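Long-range contacts in TRAP dicarboxylate transporter-DctP subunit (Marinobacter aquaeolei, PDB 4PFI), which probably binds a small organic acid, perhaps a dicarboxylate, in the periplasm and hands it to a TRAP-type membrane transporter: residues Phe98-His103 / Phe245-Val250; Phe154-Trp159 / Glu277-Gln282; Arg178-Thr183 / Pro198-Phe203; Ala188-Ser193 / Leu317-Arg322. One frame throughout, in Å; residues are numbered along the deposited sequence.

Contact 1 of 4, residues Phe98-His103 / Phe245-Val250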
# COMPACT_ATOMS: atom_id res chain seq x y z
N PHE A 98 8.03 -5.34 -5.54
CA PHE A 98 7.01 -4.85 -4.65
C PHE A 98 5.70 -5.49 -5.06
O PHE A 98 5.45 -5.74 -6.24
CB PHE A 98 6.92 -3.33 -4.75
CG PHE A 98 7.87 -2.61 -3.84
CD1 PHE A 98 7.66 -2.61 -2.47
CD2 PHE A 98 8.97 -1.92 -4.34
CE1 PHE A 98 8.53 -1.95 -1.62
CE2 PHE A 98 9.82 -1.26 -3.49
CZ PHE A 98 9.60 -1.28 -2.12
N ALA A 99 4.86 -5.78 -4.08
CA ALA A 99 3.52 -6.30 -4.35
C ALA A 99 2.58 -5.69 -3.34
O ALA A 99 2.75 -5.88 -2.14
CB ALA A 99 3.49 -7.83 -4.26
N SER A 100 1.61 -4.94 -3.82
CA SER A 100 0.56 -4.38 -2.98
C SER A 100 -0.64 -5.32 -2.82
O SER A 100 -0.76 -6.33 -3.54
CB SER A 100 0.15 -3.04 -3.57
OG SER A 100 1.30 -2.19 -3.62
N PRO A 101 -1.53 -5.03 -1.86
CA PRO A 101 -2.69 -5.91 -1.62
C PRO A 101 -3.56 -6.08 -2.86
O PRO A 101 -3.99 -7.20 -3.12
CB PRO A 101 -3.45 -5.21 -0.48
CG PRO A 101 -2.37 -4.47 0.28
CD PRO A 101 -1.42 -3.99 -0.82
N GLY A 102 -3.77 -5.01 -3.63
CA GLY A 102 -4.50 -5.14 -4.88
C GLY A 102 -4.00 -6.23 -5.83
O GLY A 102 -4.79 -6.98 -6.40
N HIS A 103 -2.69 -6.33 -5.99
CA HIS A 103 -2.09 -7.30 -6.92
C HIS A 103 -2.00 -8.72 -6.35
O HIS A 103 -1.59 -9.65 -7.04
CB HIS A 103 -0.68 -6.83 -7.31
CG HIS A 103 -0.68 -5.67 -8.25
ND1 HIS A 103 -0.25 -4.41 -7.87
CD2 HIS A 103 -1.09 -5.56 -9.54
CE1 HIS A 103 -0.38 -3.58 -8.89
NE2 HIS A 103 -0.89 -4.25 -9.92
N PHE A 245 -1.33 2.91 2.84
CA PHE A 245 -0.84 2.10 1.73
C PHE A 245 0.35 1.31 2.24
O PHE A 245 1.36 1.89 2.60
CB PHE A 245 -0.28 2.99 0.64
CG PHE A 245 -0.70 2.64 -0.75
CD1 PHE A 245 -1.93 2.05 -1.01
CD2 PHE A 245 0.10 3.02 -1.84
CE1 PHE A 245 -2.35 1.80 -2.33
CE2 PHE A 245 -0.31 2.78 -3.17
CZ PHE A 245 -1.54 2.17 -3.42
N ILE A 246 0.23 -0.01 2.23
CA ILE A 246 1.30 -0.89 2.68
C ILE A 246 1.68 -1.80 1.54
O ILE A 246 0.85 -2.59 1.08
CB ILE A 246 0.81 -1.78 3.82
CG1 ILE A 246 0.24 -0.93 4.96
CG2 ILE A 246 1.95 -2.69 4.32
CD1 ILE A 246 1.27 -0.03 5.63
N ALA A 247 2.92 -1.72 1.06
CA ALA A 247 3.38 -2.58 -0.04
C ALA A 247 4.27 -3.71 0.51
O ALA A 247 4.98 -3.51 1.49
CB ALA A 247 4.15 -1.76 -1.04
N SER A 248 4.21 -4.89 -0.12
CA SER A 248 5.04 -6.04 0.24
C SER A 248 6.32 -6.05 -0.56
O SER A 248 6.30 -5.73 -1.75
CB SER A 248 4.33 -7.36 -0.12
OG SER A 248 3.51 -7.84 0.92
N VAL A 249 7.42 -6.46 0.06
CA VAL A 249 8.60 -6.84 -0.73
C VAL A 249 8.68 -8.36 -0.78
O VAL A 249 8.75 -9.02 0.25
CB VAL A 249 9.92 -6.26 -0.14
CG1 VAL A 249 11.14 -6.78 -0.95
CG2 VAL A 249 9.90 -4.74 -0.13
N VAL A 250 8.65 -8.92 -1.98
CA VAL A 250 8.67 -10.37 -2.13
C VAL A 250 9.86 -10.84 -2.97
O VAL A 250 10.43 -10.09 -3.76
CB VAL A 250 7.36 -10.90 -2.79
CG1 VAL A 250 6.18 -10.65 -1.88
CG2 VAL A 250 7.16 -10.28 -4.17
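The ring of Phe98 and the side chain of Val249 form the apolar centre of an antiparallel strand pair, where strand 96-99 joins strand 244-252 in the central sheet of this solute-binding protein. Phe98 CE1 rests 3.4 Å from Val249 CG2, and the two side chains cross obliquely. They belong to a non-hydrogen-bonded pair and leave the sheet on the same face. Phe98 CG stands anti to the carbonyl carbon (chi1 -87°), which swings the ring over the neighbouring strand, so that CD1 also meets Ala247 CB at 3.9 Å. Beyond this contact Phe40 and Tyr53 pack on the same ring.

On the other face sit Ala99 and Ser248, the hydrogen-bonded pair next along the ladder. Their backbones exchange two bonds: Ala99 N gives to Ser248 O and Ser248 N gives to Ala99 O, each 2.7 Å long with an angle of 154° at the hydrogen. Ser248 O also takes a CA-H contact from Phe98.

After Ala99 the chain leaves the sheet. Ser100 OG passes Ala247 CB on its way to a hydrogen bond with Glu43, while Pro101 turns its ring to the backbone of strand 244-252 and brings CD to 3.3 Å from Ile246 O.

Contact 2 of 4, residues Phe154-Trp159 / Glu277-Gln282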
# COMPACT_ATOMS: atom_id res chain seq x y z
N PHE A 154 7.26 -5.60 4.95
CA PHE A 154 6.26 -4.64 4.56
C PHE A 154 6.84 -3.22 4.54
O PHE A 154 7.70 -2.89 5.36
CB PHE A 154 5.07 -4.73 5.53
CG PHE A 154 4.36 -6.07 5.49
CD1 PHE A 154 3.77 -6.52 4.33
CD2 PHE A 154 4.33 -6.90 6.62
CE1 PHE A 154 3.15 -7.76 4.29
CE2 PHE A 154 3.70 -8.15 6.57
CZ PHE A 154 3.11 -8.57 5.41
N VAL A 155 6.39 -2.40 3.60
CA VAL A 155 6.81 -1.01 3.49
C VAL A 155 5.63 -0.03 3.38
O VAL A 155 4.76 -0.20 2.55
CB VAL A 155 7.71 -0.83 2.26
CG1 VAL A 155 8.19 0.61 2.19
CG2 VAL A 155 8.89 -1.82 2.32
N PRO A 156 5.63 1.02 4.22
CA PRO A 156 4.58 2.06 4.21
C PRO A 156 4.73 3.03 3.01
O PRO A 156 5.86 3.42 2.71
CB PRO A 156 4.83 2.82 5.52
CG PRO A 156 6.35 2.70 5.73
CD PRO A 156 6.71 1.32 5.18
N GLU A 157 3.64 3.38 2.33
CA GLU A 157 3.71 4.39 1.24
C GLU A 157 2.92 5.64 1.61
O GLU A 157 2.98 6.65 0.91
CB GLU A 157 3.26 3.82 -0.10
CG GLU A 157 3.82 2.45 -0.36
CD GLU A 157 3.51 1.91 -1.76
OE1 GLU A 157 2.62 1.02 -1.87
OE2 GLU A 157 4.15 2.34 -2.74
N GLY A 158 2.23 5.58 2.73
CA GLY A 158 1.59 6.77 3.25
C GLY A 158 0.14 6.54 3.62
O GLY A 158 -0.46 5.53 3.26
N TRP A 159 -0.42 7.48 4.37
CA TRP A 159 -1.83 7.47 4.68
C TRP A 159 -2.66 7.51 3.39
O TRP A 159 -2.43 8.37 2.53
CB TRP A 159 -2.15 8.71 5.50
CG TRP A 159 -1.85 8.58 6.96
CD1 TRP A 159 -0.95 9.30 7.67
CD2 TRP A 159 -2.45 7.66 7.88
NE1 TRP A 159 -0.94 8.88 8.98
CE2 TRP A 159 -1.86 7.88 9.14
CE3 TRP A 159 -3.44 6.68 7.75
CZ2 TRP A 159 -2.22 7.16 10.28
CZ3 TRP A 159 -3.79 5.95 8.88
CH2 TRP A 159 -3.18 6.20 10.13
N GLU A 277 13.69 4.04 7.74
CA GLU A 277 13.92 5.10 6.77
C GLU A 277 12.69 5.24 5.85
O GLU A 277 12.37 6.32 5.39
CB GLU A 277 15.17 4.79 5.95
CG GLU A 277 15.39 5.69 4.74
CD GLU A 277 16.12 6.99 5.07
OE1 GLU A 277 16.59 7.15 6.22
OE2 GLU A 277 16.24 7.85 4.16
N ALA A 278 12.01 4.13 5.59
CA ALA A 278 10.83 4.16 4.74
C ALA A 278 9.74 5.02 5.37
O ALA A 278 9.04 5.72 4.67
CB ALA A 278 10.32 2.75 4.49
N TRP A 279 9.59 4.96 6.69
CA TRP A 279 8.59 5.78 7.35
C TRP A 279 8.92 7.25 7.15
O TRP A 279 8.03 8.08 7.01
CB TRP A 279 8.48 5.44 8.83
CG TRP A 279 7.73 4.17 9.01
CD1 TRP A 279 8.25 2.90 9.06
CD2 TRP A 279 6.31 4.02 9.15
NE1 TRP A 279 7.24 1.99 9.22
CE2 TRP A 279 6.04 2.65 9.27
CE3 TRP A 279 5.24 4.92 9.19
CZ2 TRP A 279 4.76 2.15 9.44
CZ3 TRP A 279 3.95 4.42 9.34
CH2 TRP A 279 3.72 3.05 9.47
N THR A 280 10.21 7.55 7.07
CA THR A 280 10.62 8.93 6.92
C THR A 280 10.55 9.39 5.46
O THR A 280 10.20 10.52 5.20
CB THR A 280 12.04 9.14 7.46
OG1 THR A 280 12.05 8.89 8.87
CG2 THR A 280 12.52 10.58 7.17
N LEU A 281 10.86 8.51 4.53
CA LEU A 281 10.79 8.85 3.11
C LEU A 281 9.36 9.15 2.72
O LEU A 281 9.09 10.10 1.98
CB LEU A 281 11.30 7.70 2.26
CG LEU A 281 12.82 7.54 2.20
CD1 LEU A 281 13.18 6.16 1.66
CD2 LEU A 281 13.43 8.65 1.34
N GLN A 282 8.42 8.36 3.22
CA GLN A 282 7.06 8.54 2.75
C GLN A 282 6.45 9.79 3.38
O GLN A 282 5.74 10.51 2.70
CB GLN A 282 6.18 7.29 2.94
CG GLN A 282 5.93 6.90 4.37
CD GLN A 282 4.93 7.80 5.03
OE1 GLN A 282 4.26 8.59 4.37
NE2 GLN A 282 4.82 7.71 6.34
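Pro156 is the bump of this contact, and the indole of Trp279 is the flat floor on which it lands. Pro156 CG stands over the five-membered ring of Trp279, 3.5 Å from the centroid and only 8° off the ring normal, a CH-pi contact made squarely on the face. Pro156 CB leans toward the six-membered half, 4.0 Å from Trp279 CZ2, while Pro156 CD turns to Ala278 CB at 3.9 Å. The methyl of Ala278 faces the notch where Pro156 CD and Val155 CG1 meet, and touches both, the latter at 3.8 Å.

Gln282 borders the proline on a third side. Its CG lies between the backbone N and the carbonyl carbon (chi1 65°), and a second bend at chi2 folds the chain back alongside the strand. CG then lies near Pro156 O, and OE1 comes down to 3.4 Å from Gly158 CA, a spot where the strand carries no side chain. That oxygen takes its hydrogen bond from Asn286, which also donates to Glu157 O and so ties strand and helix together.

Were Trp279 replaced by alanine, Pro156 CG would probably lose the aromatic face under it and a gap would open there. Strand and helix run at 23° to each other, 7.6 Å apart at their axes: a near-parallel alpha/beta layer, with the long helix 263-296 lying against the sheet of this periplasmic-binding-protein fold.

Contact 3 of 4, residues Arg178-Thr183 / Pro198-Phe203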
# COMPACT_ATOMS: atom_id res chain seq x y z
N ARG A 178 -20.41 6.93 -6.41
CA ARG A 178 -19.51 5.98 -7.07
C ARG A 178 -18.10 6.34 -6.63
O ARG A 178 -17.62 7.43 -6.92
CB ARG A 178 -19.62 6.06 -8.60
CG ARG A 178 -20.98 5.68 -9.13
CD ARG A 178 -20.98 4.21 -9.50
NE ARG A 178 -20.43 4.02 -10.83
CZ ARG A 178 -20.57 2.91 -11.55
NH1 ARG A 178 -21.23 1.86 -11.07
NH2 ARG A 178 -20.03 2.87 -12.77
N PHE A 179 -17.46 5.44 -5.91
CA PHE A 179 -16.18 5.75 -5.28
C PHE A 179 -15.16 4.69 -5.68
O PHE A 179 -15.42 3.51 -5.56
CB PHE A 179 -16.35 5.84 -3.74
CG PHE A 179 -15.19 6.53 -3.04
CD1 PHE A 179 -15.14 7.91 -2.93
CD2 PHE A 179 -14.12 5.78 -2.54
CE1 PHE A 179 -14.05 8.55 -2.30
CE2 PHE A 179 -13.02 6.41 -1.91
CZ PHE A 179 -12.98 7.79 -1.79
N ARG A 180 -13.99 5.12 -6.16
CA ARG A 180 -12.98 4.19 -6.68
C ARG A 180 -12.00 3.72 -5.58
O ARG A 180 -11.29 4.51 -4.95
CB ARG A 180 -12.30 4.81 -7.93
CG ARG A 180 -10.84 4.46 -8.18
CD ARG A 180 -10.60 3.06 -8.41
NE ARG A 180 -9.45 2.82 -9.28
CZ ARG A 180 -8.67 1.73 -9.25
NH1 ARG A 180 -7.69 1.60 -10.13
NH2 ARG A 180 -8.85 0.75 -8.37
N THR A 181 -12.01 2.42 -5.33
CA THR A 181 -11.33 1.81 -4.20
C THR A 181 -10.16 0.98 -4.70
O THR A 181 -10.03 0.77 -5.90
CB THR A 181 -12.28 0.84 -3.44
OG1 THR A 181 -12.63 -0.26 -4.30
CG2 THR A 181 -13.55 1.53 -2.97
N MSE A 182 -9.32 0.48 -3.79
CA MSE A 182 -8.31 -0.51 -4.16
C MSE A 182 -9.04 -1.74 -4.69
O MSE A 182 -10.21 -2.00 -4.36
CB MSE A 182 -7.42 -0.89 -2.94
CG MSE A 182 -6.48 0.24 -2.46
SE MSE A 182 -5.34 1.00 -3.90
CE MSE A 182 -6.53 2.42 -4.48
N THR A 183 -8.36 -2.53 -5.51
CA THR A 183 -9.00 -3.66 -6.17
C THR A 183 -9.03 -4.92 -5.29
O THR A 183 -8.65 -6.01 -5.71
CB THR A 183 -8.31 -3.97 -7.49
OG1 THR A 183 -9.05 -5.00 -8.18
CG2 THR A 183 -6.85 -4.41 -7.26
N PRO A 198 -18.79 1.11 -4.64
CA PRO A 198 -17.37 1.02 -4.99
C PRO A 198 -17.11 0.47 -6.40
O PRO A 198 -17.72 -0.51 -6.81
CB PRO A 198 -16.82 0.06 -3.94
CG PRO A 198 -17.99 -0.78 -3.56
CD PRO A 198 -19.20 0.08 -3.69
N VAL A 199 -16.19 1.10 -7.13
CA VAL A 199 -15.76 0.61 -8.45
C VAL A 199 -14.25 0.47 -8.43
O VAL A 199 -13.58 1.09 -7.60
CB VAL A 199 -16.12 1.62 -9.57
CG1 VAL A 199 -17.62 1.63 -9.79
CG2 VAL A 199 -15.67 3.00 -9.18
N GLN A 200 -13.71 -0.33 -9.34
CA GLN A 200 -12.27 -0.48 -9.50
C GLN A 200 -11.85 -0.15 -10.94
O GLN A 200 -11.12 -0.88 -11.58
CB GLN A 200 -11.85 -1.89 -9.14
CG GLN A 200 -12.15 -2.22 -7.68
CD GLN A 200 -13.56 -2.61 -7.51
OE1 GLN A 200 -14.06 -3.44 -8.26
NE2 GLN A 200 -14.24 -2.01 -6.54
N THR A 201 -12.35 0.96 -11.42
CA THR A 201 -11.92 1.56 -12.68
C THR A 201 -10.39 1.65 -12.85
O THR A 201 -9.69 2.09 -11.94
CB THR A 201 -12.44 2.97 -12.70
OG1 THR A 201 -13.79 2.96 -12.20
CG2 THR A 201 -12.39 3.53 -14.11
N PRO A 202 -9.86 1.21 -14.02
CA PRO A 202 -8.43 1.27 -14.34
C PRO A 202 -7.88 2.67 -14.20
O PRO A 202 -8.53 3.66 -14.58
CB PRO A 202 -8.38 0.84 -15.81
CG PRO A 202 -9.62 0.04 -16.02
CD PRO A 202 -10.65 0.66 -15.14
N PHE A 203 -6.68 2.78 -13.65
CA PHE A 203 -6.16 4.09 -13.26
C PHE A 203 -6.11 5.08 -14.42
O PHE A 203 -6.36 6.26 -14.25
CB PHE A 203 -4.77 3.94 -12.68
CG PHE A 203 -4.69 4.26 -11.23
CD1 PHE A 203 -5.84 4.27 -10.43
CD2 PHE A 203 -3.46 4.54 -10.66
CE1 PHE A 203 -5.74 4.56 -9.07
CE2 PHE A 203 -3.37 4.83 -9.31
CZ PHE A 203 -4.50 4.84 -8.52
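Strands 178-180 and 197-199 flank helix 185-192 in a beta-alpha-beta unit; Phe179 pairs in parallel with Pro198, and Arg180 with Val199. Val199 N gives to Phe179 O at 3.0 Å, and Thr181 N gives to Val199 O at 3.1 Å. Beyond the strand ends Gln200 NE2 adds a side-chain bond to Thr181 OG1, which lies in the amide plane at 3.3 Å.

Val199 puts CG1 over the centre of the Arg178 guanidinium, 3.7 Å from CZ, while Arg178 NH1 reaches Asp197 in a salt bridge. Arg180 bends at chi2 (62°) and lays its guanidinium beside the chain that follows the second strand. Arg180 NH2 bonds to Thr181 O at 2.7 Å, Gln200 C lies over one face toward the rim of the group, and NH1 sits 3.3 Å from Phe203 CD1, with the two planes 76° apart. A leucine in place of Arg180 would probably leave Thr181 O without its NH2 donor and take away the packing against Phe203 and Gln200. The whole is a parallel beta-alpha-beta crossover, the building unit of the alpha/beta lobes of periplasmic binding proteins.

Contact 4 of 4, residues Ala188-Ser193 / Leu317-Arg322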
# COMPACT_ATOMS: atom_id res chain seq x y z
N ALA A 188 -13.25 -2.80 -1.18
CA ALA A 188 -14.57 -2.43 -1.68
C ALA A 188 -15.59 -2.38 -0.54
O ALA A 188 -16.36 -1.42 -0.41
CB ALA A 188 -15.03 -3.40 -2.75
N GLU A 189 -15.58 -3.42 0.29
CA GLU A 189 -16.55 -3.55 1.37
C GLU A 189 -16.43 -2.45 2.41
O GLU A 189 -17.40 -2.04 3.02
CB GLU A 189 -16.42 -4.91 2.07
CG GLU A 189 -17.49 -5.12 3.11
CD GLU A 189 -18.90 -5.08 2.51
OE1 GLU A 189 -19.05 -5.19 1.27
OE2 GLU A 189 -19.88 -4.94 3.29
N ALA A 190 -15.21 -1.97 2.60
CA ALA A 190 -14.94 -0.87 3.52
C ALA A 190 -15.79 0.35 3.18
O ALA A 190 -16.40 0.96 4.07
CB ALA A 190 -13.46 -0.52 3.46
N PHE A 191 -15.84 0.71 1.89
CA PHE A 191 -16.56 1.90 1.44
C PHE A 191 -18.04 1.59 1.21
O PHE A 191 -18.91 2.46 1.35
CB PHE A 191 -15.88 2.48 0.20
CG PHE A 191 -14.58 3.21 0.52
CD1 PHE A 191 -14.61 4.52 1.00
CD2 PHE A 191 -13.35 2.57 0.41
CE1 PHE A 191 -13.44 5.18 1.33
CE2 PHE A 191 -12.18 3.23 0.75
CZ PHE A 191 -12.23 4.54 1.20
N ARG A 192 -18.35 0.35 0.88
CA ARG A 192 -19.73 -0.07 0.81
C ARG A 192 -20.35 0.09 2.20
O ARG A 192 -21.52 0.41 2.32
CB ARG A 192 -19.82 -1.51 0.33
CG ARG A 192 -21.14 -1.90 -0.21
CD ARG A 192 -21.09 -3.35 -0.72
NE ARG A 192 -20.45 -3.49 -2.05
CZ ARG A 192 -19.33 -4.17 -2.31
NH1 ARG A 192 -18.65 -4.80 -1.36
NH2 ARG A 192 -18.88 -4.23 -3.55
N SER A 193 -19.56 -0.11 3.25
CA SER A 193 -20.08 0.06 4.62
C SER A 193 -20.60 1.48 4.87
O SER A 193 -21.54 1.66 5.62
CB SER A 193 -18.99 -0.22 5.65
OG SER A 193 -18.49 -1.53 5.52
N LEU A 317 -17.10 -1.49 10.63
CA LEU A 317 -16.94 -2.83 11.20
C LEU A 317 -17.25 -3.99 10.22
O LEU A 317 -16.50 -4.95 10.15
CB LEU A 317 -17.74 -2.96 12.49
CG LEU A 317 -17.20 -2.01 13.58
CD1 LEU A 317 -18.09 -2.02 14.81
CD2 LEU A 317 -15.75 -2.35 13.96
N PRO A 318 -18.31 -3.86 9.43
CA PRO A 318 -18.71 -4.91 8.47
C PRO A 318 -17.63 -5.34 7.48
O PRO A 318 -17.71 -6.48 7.01
CB PRO A 318 -19.89 -4.27 7.71
CG PRO A 318 -20.45 -3.27 8.65
CD PRO A 318 -19.26 -2.74 9.44
N ALA A 319 -16.67 -4.49 7.14
CA ALA A 319 -15.55 -4.96 6.33
C ALA A 319 -14.70 -6.02 7.07
O ALA A 319 -14.06 -6.86 6.44
CB ALA A 319 -14.69 -3.82 5.87
N ARG A 320 -14.70 -5.97 8.40
CA ARG A 320 -13.96 -6.96 9.20
C ARG A 320 -14.63 -8.32 9.07
O ARG A 320 -13.97 -9.34 8.92
CB ARG A 320 -13.84 -6.52 10.66
CG ARG A 320 -12.87 -5.38 10.79
CD ARG A 320 -12.75 -4.79 12.17
NE ARG A 320 -12.09 -3.48 12.10
CZ ARG A 320 -11.57 -2.84 13.15
NH1 ARG A 320 -11.61 -3.38 14.36
NH2 ARG A 320 -11.00 -1.65 12.96
N GLN A 321 -15.96 -8.30 9.10
CA GLN A 321 -16.76 -9.51 8.96
C GLN A 321 -16.48 -10.16 7.60
O GLN A 321 -16.12 -11.33 7.53
CB GLN A 321 -18.24 -9.16 9.10
CG GLN A 321 -19.20 -10.34 8.92
CD GLN A 321 -20.65 -9.90 8.93
OE1 GLN A 321 -21.09 -9.18 9.84
NE2 GLN A 321 -21.40 -10.29 7.91
N ARG A 322 -16.61 -9.39 6.52
CA ARG A 322 -16.34 -9.89 5.17
C ARG A 322 -14.91 -10.42 5.06
O ARG A 322 -14.65 -11.41 4.39
CB ARG A 322 -16.59 -8.78 4.12
CG ARG A 322 -16.08 -9.10 2.69
CD ARG A 322 -16.82 -10.28 2.02
NE ARG A 322 -18.27 -10.26 2.26
CZ ARG A 322 -19.15 -9.47 1.63
NH1 ARG A 322 -18.73 -8.60 0.71
NH2 ARG A 322 -20.45 -9.53 1.93
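Three flat groups meet at one rim of this helix pair: the Glu189 carboxylate and the guanidinium groups of Arg192 and Arg322. Glu189 OE1 lies at the edge of the Arg192 group, in its plane, and takes a salt-bridging hydrogen bond from Arg192 NH1 at 2.7 Å. One face of that guanidinium lies toward Ala188 O, offset to the rim. Arg322 comes in differently: its NH1 is 3.5 Å from the same OE1, but the oxygen stands well out of its plane, which is turned 51° from the carboxylate, so the attraction is one of charge alone. Arg192 NH1 lies 4.3 Å from Arg322 NH1, at the edge of that group, and the shared carboxylate probably offsets the like charges. Arg322 NE has a second acid in Glu325.

Glu189 extends CG anti to the backbone N (chi1 -175°), which carries it across to Ala319 CA at 3.8 Å and beside Arg322 CB. Ala319 CB is set at the same distance from Ala190 CA, and this small pair lets the backbones come close. Toward the other end Ser193 OG meets Pro318 CB at 3.8 Å. It bonds to Glu189 O, which Ser193 N grips from the opposite face.

The axes are 8.5 Å apart with their directions at 148°: helices 185-192 and 318-339 form an antiparallel pair joined by alanine packing, with a salt-bridge network at one edge.

Overall arrangement
Contacts 1 and 2 share the central sheet: strands 244-252 and 149-164 are neighbours, with Phe245 O 2.7 Å from Glu157 N and Ala247 O 2.8 Å from Val155 N, and contact 2 adds a helix to that sheet. Contact 3 lies about 17 Å from contact 1, centre to centre, and touches it where Phe245 CE1 comes 3.5 Å from Met182 SE (selenomethionine). Helix 185-192 links contacts 3 and 4, whose centres are about 15 Å apart; Phe191 stacks on Phe179. Contacts 2 and 4 stand farthest apart, about 25 Å between centres. None of the four segment pairs includes the sodium-site residues Gln234, Asn235 and Gly298 of this open, apo structure.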